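Local structure of DUF3863 domain-containing protein (Parabacteroides distasonis, 3LM3) at residues Ala267-Lys272 with Gly280-Ile285; Thr308-Lys311 with Asp316-Phe319; Phe22-Ile27 with Gly323-Leu328; Asp216-Asp221 with Ile285-Met290. The protein is of unknown function but is probably related to glycoside hydrolases and deacetylases, and so may act on carbohydrate substrates. All coordinates share one frame; numbering follows the deposited sequence. Where two conformers were deposited one is given.

Contact 1: Ala267-Lys272 with Gly280-Ile285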
loop_
_atom_site.group_PDB
_atom_site.type_symbol
_atom_site.label_atom_id
_atom_site.label_comp_id
_atom_site.label_asym_id
_atom_site.label_seq_id
_atom_site.Cartn_x
_atom_site.Cartn_y
_atom_site.Cartn_z
ATOM N N ALA A 267 15.576 0.276 1.000
ATOM C CA ALA A 267 16.560 0.571 2.041
ATOM C C ALA A 267 16.038 1.573 3.089
ATOM O O ALA A 267 16.488 1.552 4.229
ATOM C CB ALA A 267 17.867 1.065 1.432
ATOM N N ILE A 268 15.069 2.410 2.723
ATOM C CA ILE A 268 14.413 3.268 3.702
ATOM C C ILE A 268 13.888 2.435 4.875
ATOM O O ILE A 268 13.941 2.834 6.053
ATOM C CB ILE A 268 13.227 4.032 3.071
ATOM C CG1 ILE A 268 13.701 4.911 1.917
ATOM C CG2 ILE A 268 12.417 4.858 4.113
ATOM C CD1 ILE A 268 12.511 5.535 1.096
ATOM N N HIS A 269 13.386 1.250 4.537
ATOM C CA HIS A 269 12.761 0.327 5.471
ATOM C C HIS A 269 13.702 -0.703 6.051
ATOM O O HIS A 269 13.615 -1.040 7.231
ATOM C CB HIS A 269 11.597 -0.341 4.745
ATOM C CG HIS A 269 10.589 0.658 4.326
ATOM N ND1 HIS A 269 9.627 1.117 5.201
ATOM C CD2 HIS A 269 10.521 1.451 3.235
ATOM C CE1 HIS A 269 8.969 2.107 4.637
ATOM N NE2 HIS A 269 9.492 2.333 3.440
ATOM N N PHE A 270 14.569 -1.233 5.209
ATOM C CA PHE A 270 15.396 -2.382 5.599
ATOM C C PHE A 270 16.761 -2.008 6.171
ATOM O O PHE A 270 17.411 -2.862 6.772
ATOM C CB PHE A 270 15.544 -3.317 4.403
ATOM C CG PHE A 270 14.260 -4.013 3.961
ATOM C CD1 PHE A 270 13.112 -4.018 4.746
ATOM C CD2 PHE A 270 14.249 -4.741 2.773
ATOM C CE1 PHE A 270 11.973 -4.704 4.335
ATOM C CE2 PHE A 270 13.101 -5.423 2.360
ATOM C CZ PHE A 270 11.974 -5.402 3.161
ATOM N N ASP A 271 17.168 -0.745 6.030
ATOM C CA ASP A 271 18.362 -0.230 6.709
ATOM C C ASP A 271 17.905 0.615 7.906
ATOM O O ASP A 271 17.631 0.064 8.992
ATOM C CB ASP A 271 19.242 0.526 5.704
ATOM C CG ASP A 271 19.991 -0.408 4.744
ATOM O OD1 ASP A 271 20.173 -1.610 5.052
ATOM O OD2 ASP A 271 20.418 0.123 3.669
ATOM N N LYS A 272 17.718 1.913 7.728
ATOM C CA LYS A 272 17.390 2.816 8.836
ATOM C C LYS A 272 16.031 2.516 9.465
ATOM O O LYS A 272 15.880 2.558 10.668
ATOM C CB LYS A 272 17.448 4.269 8.358
ATOM C CG LYS A 272 17.087 5.329 9.394
ATOM C CD LYS A 272 18.099 5.453 10.512
ATOM C CE LYS A 272 18.032 6.858 11.117
ATOM N NZ LYS A 272 19.061 7.078 12.160
ATOM N N GLY A 280 11.050 -3.955 9.505
ATOM C CA GLY A 280 10.923 -3.255 8.223
ATOM C C GLY A 280 9.931 -3.986 7.355
ATOM O O GLY A 280 9.917 -5.212 7.353
ATOM N N TRP A 281 9.153 -3.231 6.581
ATOM C CA TRP A 281 8.117 -3.811 5.736
ATOM C C TRP A 281 7.996 -3.031 4.431
ATOM O O TRP A 281 7.882 -1.800 4.442
ATOM C CB TRP A 281 6.776 -3.797 6.472
ATOM C CG TRP A 281 5.597 -4.145 5.598
ATOM C CD1 TRP A 281 5.429 -5.265 4.827
ATOM C CD2 TRP A 281 4.437 -3.329 5.391
ATOM N NE1 TRP A 281 4.213 -5.192 4.167
ATOM C CE2 TRP A 281 3.611 -3.999 4.470
ATOM C CE3 TRP A 281 4.028 -2.085 5.881
ATOM C CZ2 TRP A 281 2.379 -3.493 4.050
ATOM C CZ3 TRP A 281 2.838 -1.579 5.449
ATOM C CH2 TRP A 281 2.018 -2.273 4.553
ATOM N N VAL A 282 8.053 -3.761 3.329
ATOM C CA VAL A 282 7.850 -3.266 1.990
ATOM C C VAL A 282 6.631 -3.982 1.413
ATOM O O VAL A 282 6.503 -5.213 1.515
ATOM C CB VAL A 282 9.078 -3.557 1.109
ATOM C CG1 VAL A 282 8.766 -3.377 -0.381
ATOM C CG2 VAL A 282 10.267 -2.689 1.580
ATOM N N ALA A 283 5.741 -3.195 0.797
ATOM C CA ALA A 283 4.531 -3.680 0.131
ATOM C C ALA A 283 4.614 -3.463 -1.357
ATOM O O ALA A 283 5.153 -2.439 -1.815
ATOM C CB ALA A 283 3.304 -2.943 0.662
ATOM N N ASN A 284 4.098 -4.389 -2.156
ATOM C CA ASN A 284 4.098 -4.169 -3.605
ATOM C C ASN A 284 2.958 -4.938 -4.237
ATOM O O ASN A 284 2.506 -5.955 -3.720
ATOM C CB ASN A 284 5.436 -4.588 -4.203
ATOM C CG ASN A 284 5.853 -3.771 -5.424
ATOM O OD1 ASN A 284 5.096 -2.959 -5.958
ATOM N ND2 ASN A 284 7.114 -3.991 -5.857
ATOM N N ILE A 285 2.464 -4.398 -5.345
ATOM C CA ILE A 285 1.362 -4.984 -6.125
ATOM C C ILE A 285 1.791 -4.965 -7.582
ATOM O O ILE A 285 2.131 -3.903 -8.110
ATOM C CB ILE A 285 0.035 -4.256 -5.935
ATOM C CG1 ILE A 285 -0.412 -4.336 -4.468
ATOM C CG2 ILE A 285 -1.046 -4.850 -6.883
ATOM C CD1 ILE A 285 -1.592 -3.414 -4.097
#
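The Phe270 ring has Val282 on one face and the backbone of the strand at its edge. Val282 CG2 sits 4.0 Å from the ring centroid, 29° off the normal, in a CH-pi contact. The closest approach is toward the far end of the ring, with Phe270 CZ 3.6 Å from Val282 CG2. At the edge, near the ring plane, lie the carbonyl of Gly280 and the amide of Trp281; Phe270 CE1 is 3.7 Å from Gly280 O. Phe270 CG lies beside the backbone N and anti to the carbonyl carbon (chi1 -67°), which carries the ring from the helix to the strand.

The His269 ring meets Trp281 O obliquely. His269 ND1 lies 3.5 Å from that oxygen, but the angle is too poor for a hydrogen bond. ND1 bonds instead to Tyr190 OH, and the Trp281 amide bonds to the same hydroxyl. Tyr190 thus joins the two segments from outside.

The backbones come close at Gly280, whose CA is 3.6 Å from His269 O. The helix has a wider pi-type turn at residues 268-272, near this point.

The contact joins a helix to the strand that follows it in the parallel sheet, consistent with the beta/alpha barrel of related glycoside hydrolases and deacetylases. The axes run nearly antiparallel, at 165°, and approach to 6.8 Å. Helix 255-277 leads directly into strand 280-287, which pairs in parallel with strand 21-29. Trp314 meets the Phe270 ring edge-to-face. Phe270 also touches Thr310 of helix 296-313, while the Trp281 ring stacks on Phe325 of helix 322-332.

Contact 2: Thr308-Lys311 with Asp316-Phe319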
loop_
_atom_site.group_PDB
_atom_site.type_symbol
_atom_site.label_atom_id
_atom_site.label_comp_id
_atom_site.label_asym_id
_atom_site.label_seq_id
_atom_site.Cartn_x
_atom_site.Cartn_y
_atom_site.Cartn_z
ATOM N N THR A 308 15.739 -11.177 -6.257
ATOM C CA THR A 308 17.128 -11.565 -6.077
ATOM C C THR A 308 17.950 -10.454 -5.436
ATOM O O THR A 308 18.768 -10.705 -4.560
ATOM C CB THR A 308 17.776 -11.931 -7.415
ATOM O OG1 THR A 308 17.147 -13.113 -7.939
ATOM C CG2 THR A 308 19.272 -12.181 -7.231
ATOM N N GLY A 309 17.719 -9.215 -5.857
ATOM C CA GLY A 309 18.466 -8.098 -5.325
ATOM C C GLY A 309 18.151 -7.825 -3.854
ATOM O O GLY A 309 19.011 -7.492 -3.047
ATOM N N THR A 310 16.870 -7.988 -3.509
ATOM C CA THR A 310 16.436 -7.868 -2.125
ATOM C C THR A 310 17.095 -8.938 -1.263
ATOM O O THR A 310 17.614 -8.635 -0.202
ATOM C CB THR A 310 14.902 -7.952 -2.048
ATOM O OG1 THR A 310 14.310 -6.929 -2.865
ATOM C CG2 THR A 310 14.411 -7.768 -0.619
ATOM N N LYS A 311 17.054 -10.188 -1.707
ATOM C CA LYS A 311 17.644 -11.292 -0.930
ATOM C C LYS A 311 19.168 -11.189 -0.845
ATOM O O LYS A 311 19.773 -11.609 0.144
ATOM C CB LYS A 311 17.220 -12.647 -1.500
ATOM C CG LYS A 311 15.751 -12.976 -1.391
ATOM C CD LYS A 311 15.219 -13.165 0.022
ATOM C CE LYS A 311 15.611 -14.458 0.641
ATOM N NZ LYS A 311 14.823 -14.655 1.903
ATOM N N ASP A 316 17.865 -12.286 5.107
ATOM C CA ASP A 316 16.845 -12.890 5.961
ATOM C C ASP A 316 15.448 -12.297 5.732
ATOM O O ASP A 316 14.528 -12.599 6.491
ATOM C CB ASP A 316 17.254 -12.827 7.438
ATOM C CG ASP A 316 18.499 -13.688 7.755
ATOM O OD1 ASP A 316 18.718 -14.741 7.097
ATOM O OD2 ASP A 316 19.254 -13.319 8.689
ATOM N N THR A 317 15.291 -11.469 4.703
ATOM C CA THR A 317 13.971 -10.927 4.375
ATOM C C THR A 317 12.974 -12.038 4.128
ATOM O O THR A 317 13.260 -12.995 3.409
ATOM C CB THR A 317 14.020 -10.047 3.117
ATOM O OG1 THR A 317 14.982 -8.997 3.313
ATOM C CG2 THR A 317 12.663 -9.426 2.763
ATOM N N HIS A 318 11.784 -11.915 4.718
ATOM C CA HIS A 318 10.702 -12.869 4.542
ATOM C C HIS A 318 9.712 -12.330 3.526
ATOM O O HIS A 318 9.158 -11.231 3.726
ATOM C CB HIS A 318 9.980 -13.093 5.865
ATOM C CG HIS A 318 10.866 -13.631 6.932
ATOM N ND1 HIS A 318 11.238 -14.954 6.972
ATOM C CD2 HIS A 318 11.462 -13.033 7.993
ATOM C CE1 HIS A 318 12.020 -15.148 8.025
ATOM N NE2 HIS A 318 12.181 -14.004 8.660
ATOM N N PHE A 319 9.481 -13.083 2.456
ATOM C CA PHE A 319 8.470 -12.787 1.467
ATOM C C PHE A 319 7.221 -13.564 1.883
ATOM O O PHE A 319 7.170 -14.786 1.767
ATOM C CB PHE A 319 8.915 -13.182 0.053
ATOM C CG PHE A 319 9.929 -12.217 -0.558
ATOM C CD1 PHE A 319 11.254 -12.164 -0.134
ATOM C CD2 PHE A 319 9.523 -11.322 -1.522
ATOM C CE1 PHE A 319 12.150 -11.243 -0.734
ATOM C CE2 PHE A 319 10.411 -10.427 -2.106
ATOM C CZ PHE A 319 11.716 -10.386 -1.688
#
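Lys311 and Phe319 lie alongside each other and run in opposite directions, in the turn where helix 296-313 leads into strand 318-320. This is a helix-to-strand step of a beta/alpha fold, and the strand pairs in parallel with strand 21-29.

The lysine chain is bent at chi2 (-66°) and chi3. The bends lay its middle carbons beside the phenylalanine, with Lys311 CD 3.7 Å from Phe319 CE1. They also bring the ammonium group back to the backbone of Thr317. The greasy part of the lysine is therefore used for packing and its tip for a polar bond.

Thr310 crosses Phe319 at a slant. Its methyl CG2 is 3.9 Å from Phe319 CZ, and the ring meets both helix residues obliquely. The same Thr310 methyl comes within 4.2 Å of Thr317 CG2 and as near to Thr317 OG1, a loose contact. The two hydroxyls bond elsewhere: Thr310 OG1 to Trp306 O and Glu266 OE1, and Thr317 OG1 to Trp314 O.

Lys311 NZ also makes a weak bond to Pro315 O. Its bond across the contact is to Thr317 O, at 2.7 Å, in the carbonyl plane with a C=O...N angle of 158°.

Contact 3: Phe22-Ile27 with Gly323-Leu328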
loop_
_atom_site.group_PDB
_atom_site.type_symbol
_atom_site.label_atom_id
_atom_site.label_comp_id
_atom_site.label_asym_id
_atom_site.label_seq_id
_atom_site.Cartn_x
_atom_site.Cartn_y
_atom_site.Cartn_z
ATOM N N PHE A 22 10.232 -7.741 6.001
ATOM C CA PHE A 22 9.162 -8.395 5.284
ATOM C C PHE A 22 8.877 -7.695 3.970
ATOM O O PHE A 22 8.864 -6.470 3.913
ATOM C CB PHE A 22 7.879 -8.340 6.082
ATOM C CG PHE A 22 7.972 -9.050 7.400
ATOM C CD1 PHE A 22 7.702 -10.397 7.476
ATOM C CD2 PHE A 22 8.369 -8.389 8.546
ATOM C CE1 PHE A 22 7.817 -11.063 8.690
ATOM C CE2 PHE A 22 8.531 -9.065 9.762
ATOM C CZ PHE A 22 8.214 -10.410 9.822
ATOM N N VAL A 23 8.619 -8.507 2.937
ATOM C CA VAL A 23 8.040 -8.025 1.680
ATOM C C VAL A 23 6.717 -8.750 1.485
ATOM O O VAL A 23 6.684 -9.991 1.506
ATOM C CB VAL A 23 8.934 -8.279 0.456
ATOM C CG1 VAL A 23 8.190 -7.950 -0.858
ATOM C CG2 VAL A 23 10.246 -7.500 0.553
ATOM N N THR A 24 5.654 -7.989 1.274
ATOM C CA THR A 24 4.356 -8.549 0.935
ATOM C C THR A 24 4.017 -8.154 -0.492
ATOM O O THR A 24 3.798 -6.969 -0.772
ATOM C CB THR A 24 3.262 -8.098 1.892
ATOM O OG1 THR A 24 3.154 -6.668 1.914
ATOM C CG2 THR A 24 3.514 -8.586 3.323
ATOM N N LEU A 25 3.969 -9.130 -1.394
ATOM C CA LEU A 25 3.581 -8.935 -2.778
ATOM C C LEU A 25 2.188 -9.472 -3.017
ATOM O O LEU A 25 1.814 -10.536 -2.511
ATOM C CB LEU A 25 4.519 -9.703 -3.712
ATOM C CG LEU A 25 4.125 -9.777 -5.191
ATOM C CD1 LEU A 25 4.147 -8.398 -5.843
ATOM C CD2 LEU A 25 5.053 -10.759 -5.952
ATOM N N CYS A 26 1.424 -8.739 -3.794
ATOM C CA CYS A 26 0.173 -9.216 -4.374
ATOM C C CYS A 26 0.260 -9.165 -5.896
ATOM O O CYS A 26 0.764 -8.183 -6.467
ATOM C CB CYS A 26 -0.994 -8.366 -3.918
ATOM S SG CYS A 26 -2.555 -8.633 -4.822
ATOM N N ILE A 27 -0.184 -10.241 -6.533
ATOM C CA ILE A 27 -0.393 -10.275 -7.987
ATOM C C ILE A 27 -1.897 -10.202 -8.246
ATOM O O ILE A 27 -2.665 -11.030 -7.688
ATOM C CB ILE A 27 0.234 -11.535 -8.656
ATOM C CG1 ILE A 27 1.745 -11.532 -8.462
ATOM C CG2 ILE A 27 -0.124 -11.573 -10.161
ATOM C CD1 ILE A 27 2.419 -12.759 -8.961
ATOM N N GLY A 323 -1.903 -10.957 4.219
ATOM C CA GLY A 323 -2.625 -11.399 5.387
ATOM C C GLY A 323 -1.707 -11.900 6.494
ATOM O O GLY A 323 -1.931 -11.623 7.684
ATOM N N GLU A 324 -0.673 -12.665 6.146
ATOM C CA GLU A 324 0.263 -13.207 7.163
ATOM C C GLU A 324 0.967 -12.061 7.864
ATOM O O GLU A 324 1.137 -12.053 9.088
ATOM C CB GLU A 324 1.356 -14.064 6.530
ATOM C CG GLU A 324 1.058 -15.446 6.234
ATOM C CD GLU A 324 2.384 -16.042 5.755
ATOM O OE1 GLU A 324 2.694 -15.869 4.574
ATOM O OE2 GLU A 324 3.183 -16.522 6.592
ATOM N N PHE A 325 1.442 -11.088 7.093
ATOM C CA PHE A 325 2.155 -9.967 7.671
ATOM C C PHE A 325 1.235 -9.172 8.590
ATOM O O PHE A 325 1.623 -8.815 9.698
ATOM C CB PHE A 325 2.744 -9.047 6.591
ATOM C CG PHE A 325 3.344 -7.803 7.177
ATOM C CD1 PHE A 325 4.522 -7.853 7.915
ATOM C CD2 PHE A 325 2.673 -6.581 7.079
ATOM C CE1 PHE A 325 5.008 -6.708 8.559
ATOM C CE2 PHE A 325 3.127 -5.466 7.703
ATOM C CZ PHE A 325 4.325 -5.495 8.429
ATOM N N GLY A 326 0.026 -8.865 8.138
ATOM C CA GLY A 326 -0.911 -8.125 8.991
ATOM C C GLY A 326 -1.181 -8.844 10.293
ATOM O O GLY A 326 -1.274 -8.216 11.338
ATOM N N GLU A 327 -1.307 -10.169 10.242
ATOM C CA GLU A 327 -1.541 -10.917 11.485
ATOM C C GLU A 327 -0.294 -10.975 12.346
ATOM O O GLU A 327 -0.432 -10.952 13.564
ATOM C CB GLU A 327 -2.109 -12.303 11.234
ATOM C CG GLU A 327 -3.549 -12.282 10.719
ATOM C CD GLU A 327 -4.555 -11.795 11.740
ATOM O OE1 GLU A 327 -4.268 -11.701 12.958
ATOM O OE2 GLU A 327 -5.676 -11.491 11.310
ATOM N N LEU A 328 0.912 -10.987 11.756
ATOM C CA LEU A 328 2.118 -10.844 12.585
ATOM C C LEU A 328 2.129 -9.510 13.322
ATOM O O LEU A 328 2.469 -9.440 14.507
ATOM C CB LEU A 328 3.405 -10.970 11.750
ATOM C CG LEU A 328 3.788 -12.371 11.325
ATOM C CD1 LEU A 328 4.892 -12.318 10.267
ATOM C CD2 LEU A 328 4.201 -13.228 12.556
#
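Phe22 and Phe325 form an aromatic pair between strand 21-29 and helix 322-332. Their centroids are 5.3 Å apart and the planes are inclined at 51°. This is neither a stack nor an edge-to-face pair. One side of the Phe325 ring reaches over a face of Phe22, with Phe325 CD1 3.7 Å from Phe22 CG. Phe325 CE1 follows, 3.8 Å from Phe22 CD2. Phe325 CG is anti to the backbone N (chi1 173°), which extends the ring away from the helix toward the strand.

Aliphatic groups extend the contact. Leu328 lies one helical turn further on and crosses Phe22 at about a right angle. Its CD1 methyl is 3.6 Å from Phe22 CE1, approaching the ring obliquely. At the other end, Thr24 CG2 packs 3.4 Å from Phe325 CB, so the base of the phenylalanine is held as well as its ring.

The polar bonds are made with neighbours. Thr24 OG1 takes up Trp281 NE1 on the adjacent strand 280-287. Glu324, on another side of the helix, forms a salt bridge with Arg71.

The short segment axes approach to 9.0 Å at 141°. Helix 322-332 follows strand 318-320 and packs on the parallel sheet, as in a beta/alpha fold. It lies over strand 21-29, to which strands 280-287 and 318-320 both pair.

Every side chain that meets across the two segments is buried, and the touching atoms are all carbon. The contact therefore rests on shape and apolar burial, while the one hydroxyl among these side chains is satisfied from outside it.

Contact 4: Asp216-Asp221 with Ile285-Met290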
loop_
_atom_site.group_PDB
_atom_site.type_symbol
_atom_site.label_atom_id
_atom_site.label_comp_id
_atom_site.label_asym_id
_atom_site.label_seq_id
_atom_site.Cartn_x
_atom_site.Cartn_y
_atom_site.Cartn_z
ATOM N N ASP A 216 -0.878 -0.378 3.696
ATOM C CA ASP A 216 -0.439 0.165 2.405
ATOM C C ASP A 216 -0.245 -0.920 1.350
ATOM O O ASP A 216 -0.018 -2.089 1.683
ATOM C CB ASP A 216 0.863 0.931 2.619
ATOM C CG ASP A 216 1.216 1.895 1.486
ATOM O OD1 ASP A 216 0.351 2.257 0.632
ATOM O OD2 ASP A 216 2.420 2.282 1.436
ATOM N N GLY A 217 -0.286 -0.513 0.089
ATOM C CA GLY A 217 -0.171 -1.399 -1.066
ATOM C C GLY A 217 1.159 -1.366 -1.814
ATOM O O GLY A 217 1.602 -2.396 -2.323
ATOM N N TRP A 218 1.751 -0.166 -1.956
ATOM C CA TRP A 218 3.012 0.045 -2.657
ATOM C C TRP A 218 3.924 0.966 -1.861
ATOM O O TRP A 218 3.628 2.149 -1.671
ATOM C CB TRP A 218 2.816 0.701 -4.032
ATOM C CG TRP A 218 1.980 0.025 -5.059
ATOM C CD1 TRP A 218 2.435 -0.690 -6.129
ATOM C CD2 TRP A 218 0.560 0.045 -5.164
ATOM N NE1 TRP A 218 1.383 -1.117 -6.888
ATOM C CE2 TRP A 218 0.219 -0.659 -6.332
ATOM C CE3 TRP A 218 -0.455 0.607 -4.394
ATOM C CZ2 TRP A 218 -1.102 -0.850 -6.727
ATOM C CZ3 TRP A 218 -1.776 0.426 -4.798
ATOM C CH2 TRP A 218 -2.079 -0.310 -5.954
ATOM N N THR A 219 5.072 0.486 -1.447
ATOM C CA THR A 219 6.010 1.327 -0.709
ATOM C C THR A 219 6.503 2.462 -1.607
ATOM O O THR A 219 7.040 2.216 -2.687
ATOM C CB THR A 219 7.181 0.502 -0.197
ATOM O OG1 THR A 219 6.675 -0.549 0.646
ATOM C CG2 THR A 219 8.192 1.381 0.568
HETATM N N MSE A 220 6.345 3.685 -1.109
HETATM C CA MSE A 220 6.761 4.891 -1.818
HETATM C C MSE A 220 8.169 5.344 -1.469
HETATM O O MSE A 220 8.629 5.196 -0.336
HETATM C CB MSE A 220 5.827 6.042 -1.496
HETATM C CG MSE A 220 4.436 5.880 -2.020
HETATM SE SE MSE A 220 4.358 5.841 -3.939
HETATM C CE MSE A 220 4.365 3.985 -4.205
ATOM N N ASP A 221 8.813 5.975 -2.449
ATOM C CA ASP A 221 9.956 6.834 -2.149
ATOM C C ASP A 221 9.330 8.109 -1.605
ATOM O O ASP A 221 8.639 8.827 -2.321
ATOM C CB ASP A 221 10.751 7.074 -3.419
ATOM C CG ASP A 221 11.994 7.942 -3.178
ATOM O OD1 ASP A 221 11.912 8.852 -2.319
ATOM O OD2 ASP A 221 13.058 7.700 -3.831
ATOM N N ILE A 285 2.464 -4.398 -5.345
ATOM C CA ILE A 285 1.362 -4.984 -6.125
ATOM C C ILE A 285 1.791 -4.965 -7.582
ATOM O O ILE A 285 2.131 -3.903 -8.110
ATOM C CB ILE A 285 0.035 -4.256 -5.935
ATOM C CG1 ILE A 285 -0.412 -4.336 -4.468
ATOM C CG2 ILE A 285 -1.046 -4.850 -6.883
ATOM C CD1 ILE A 285 -1.592 -3.414 -4.097
ATOM N N TRP A 286 1.828 -6.123 -8.209
ATOM C CA TRP A 286 2.132 -6.293 -9.633
ATOM C C TRP A 286 0.914 -6.878 -10.317
ATOM O O TRP A 286 0.446 -7.972 -9.969
ATOM C CB TRP A 286 3.294 -7.252 -9.857
ATOM C CG TRP A 286 4.654 -6.776 -9.434
ATOM C CD1 TRP A 286 4.980 -6.123 -8.263
ATOM C CD2 TRP A 286 5.879 -6.874 -10.171
ATOM N NE1 TRP A 286 6.321 -5.851 -8.241
ATOM C CE2 TRP A 286 6.894 -6.285 -9.401
ATOM C CE3 TRP A 286 6.213 -7.350 -11.444
ATOM C CZ2 TRP A 286 8.212 -6.223 -9.829
ATOM C CZ3 TRP A 286 7.524 -7.300 -11.842
ATOM C CH2 TRP A 286 8.499 -6.736 -11.059
ATOM N N GLU A 287 0.394 -6.207 -11.324
ATOM C CA GLU A 287 -0.732 -6.743 -12.056
ATOM C C GLU A 287 -0.253 -7.776 -13.067
ATOM O O GLU A 287 0.712 -7.534 -13.799
ATOM C CB GLU A 287 -1.458 -5.627 -12.770
ATOM C CG GLU A 287 -2.061 -4.554 -11.864
ATOM C CD GLU A 287 -1.075 -3.529 -11.310
ATOM O OE1 GLU A 287 0.099 -3.427 -11.758
ATOM O OE2 GLU A 287 -1.505 -2.735 -10.455
ATOM N N ALA A 288 -0.911 -8.931 -13.069
ATOM C CA ALA A 288 -0.547 -10.023 -13.982
ATOM C C ALA A 288 -0.532 -9.556 -15.439
ATOM O O ALA A 288 0.290 -10.020 -16.231
ATOM C CB ALA A 288 -1.486 -11.177 -13.816
ATOM N N GLN A 289 -1.445 -8.664 -15.793
ATOM C CA GLN A 289 -1.547 -8.195 -17.175
ATOM C C GLN A 289 -0.297 -7.470 -17.661
ATOM O O GLN A 289 -0.154 -7.233 -18.878
ATOM C CB GLN A 289 -2.793 -7.338 -17.384
ATOM C CG GLN A 289 -2.940 -6.068 -16.546
ATOM C CD GLN A 289 -2.019 -4.936 -16.947
ATOM O OE1 GLN A 289 -1.023 -4.687 -16.301
ATOM N NE2 GLN A 289 -2.352 -4.237 -18.043
HETATM N N MSE A 290 0.623 -7.126 -16.762
HETATM C CA MSE A 290 1.851 -6.434 -17.184
HETATM C C MSE A 290 2.675 -7.282 -18.125
HETATM O O MSE A 290 3.390 -6.747 -19.015
HETATM C CB MSE A 290 2.721 -6.008 -15.996
HETATM C CG MSE A 290 2.199 -4.817 -15.261
HETATM SE SE MSE A 290 3.328 -4.107 -13.885
HETATM C CE MSE A 290 3.757 -5.808 -13.056
#
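Trp218 lies against Ile285 where a loop of the beta/alpha fold meets a strand. The loop follows strand 213-216 and leads into helix 222-225. Ile285 is near the C-terminal end of strand 280-287.

Apolar packing makes up most of the contact. Ile285 CD1 sits over the six-membered ring of Trp218, 3.7 Å from its centroid and 13° off the normal. This is a nearly upright CH-pi contact. Ile285 CB comes in nearer the five-membered ring, 3.6 Å from Trp218 CE2. Ile285 CG1 lies beside the backbone N (chi1 -62°); with chi2 extended, this carries CD1 over the six-membered ring. The two side chains cross at about a right angle. Gly217 O also touches the isoleucine, 3.5 Å from Ile285 CG1.

Polar bonding is slight. Trp218 NE1 donates to Ile285 O at 3.1 Å, but the N-H...O angle of 133° makes the bond weak. Other bonds hold the loop: Thr219 OG1 accepts from the Ala283 amide of the strand, and Asp221 is the N-cap of the helix that follows.

Glu287 reaches the edge of the indole, near its plane. Its carboxylate bonds to Tyr112 OH through OE2, which stands 4.2 Å from Trp218 CZ2.

Overall arrangement
From the N terminus, strand 21-29 opens contact 3, which closes only at helix 322-332; the other three contacts are nested within that long loop. Contact 4 opens next, at residues 216-221, and closes at 285-290. Contact 1 is nested inside it, closing the short turn from helix 255-277 to strand 280-287. The two share Ile285. Contact 2 follows in series and closes the turn from helix 296-313 to strand 318-320. Strand 21-29 pairs with both 280-287 and 318-320. Contacts 1 and 2 meet through Phe270, Thr310 and Thr317. Contacts 2 and 4 do not touch; their nearest atoms are about 9 Å apart.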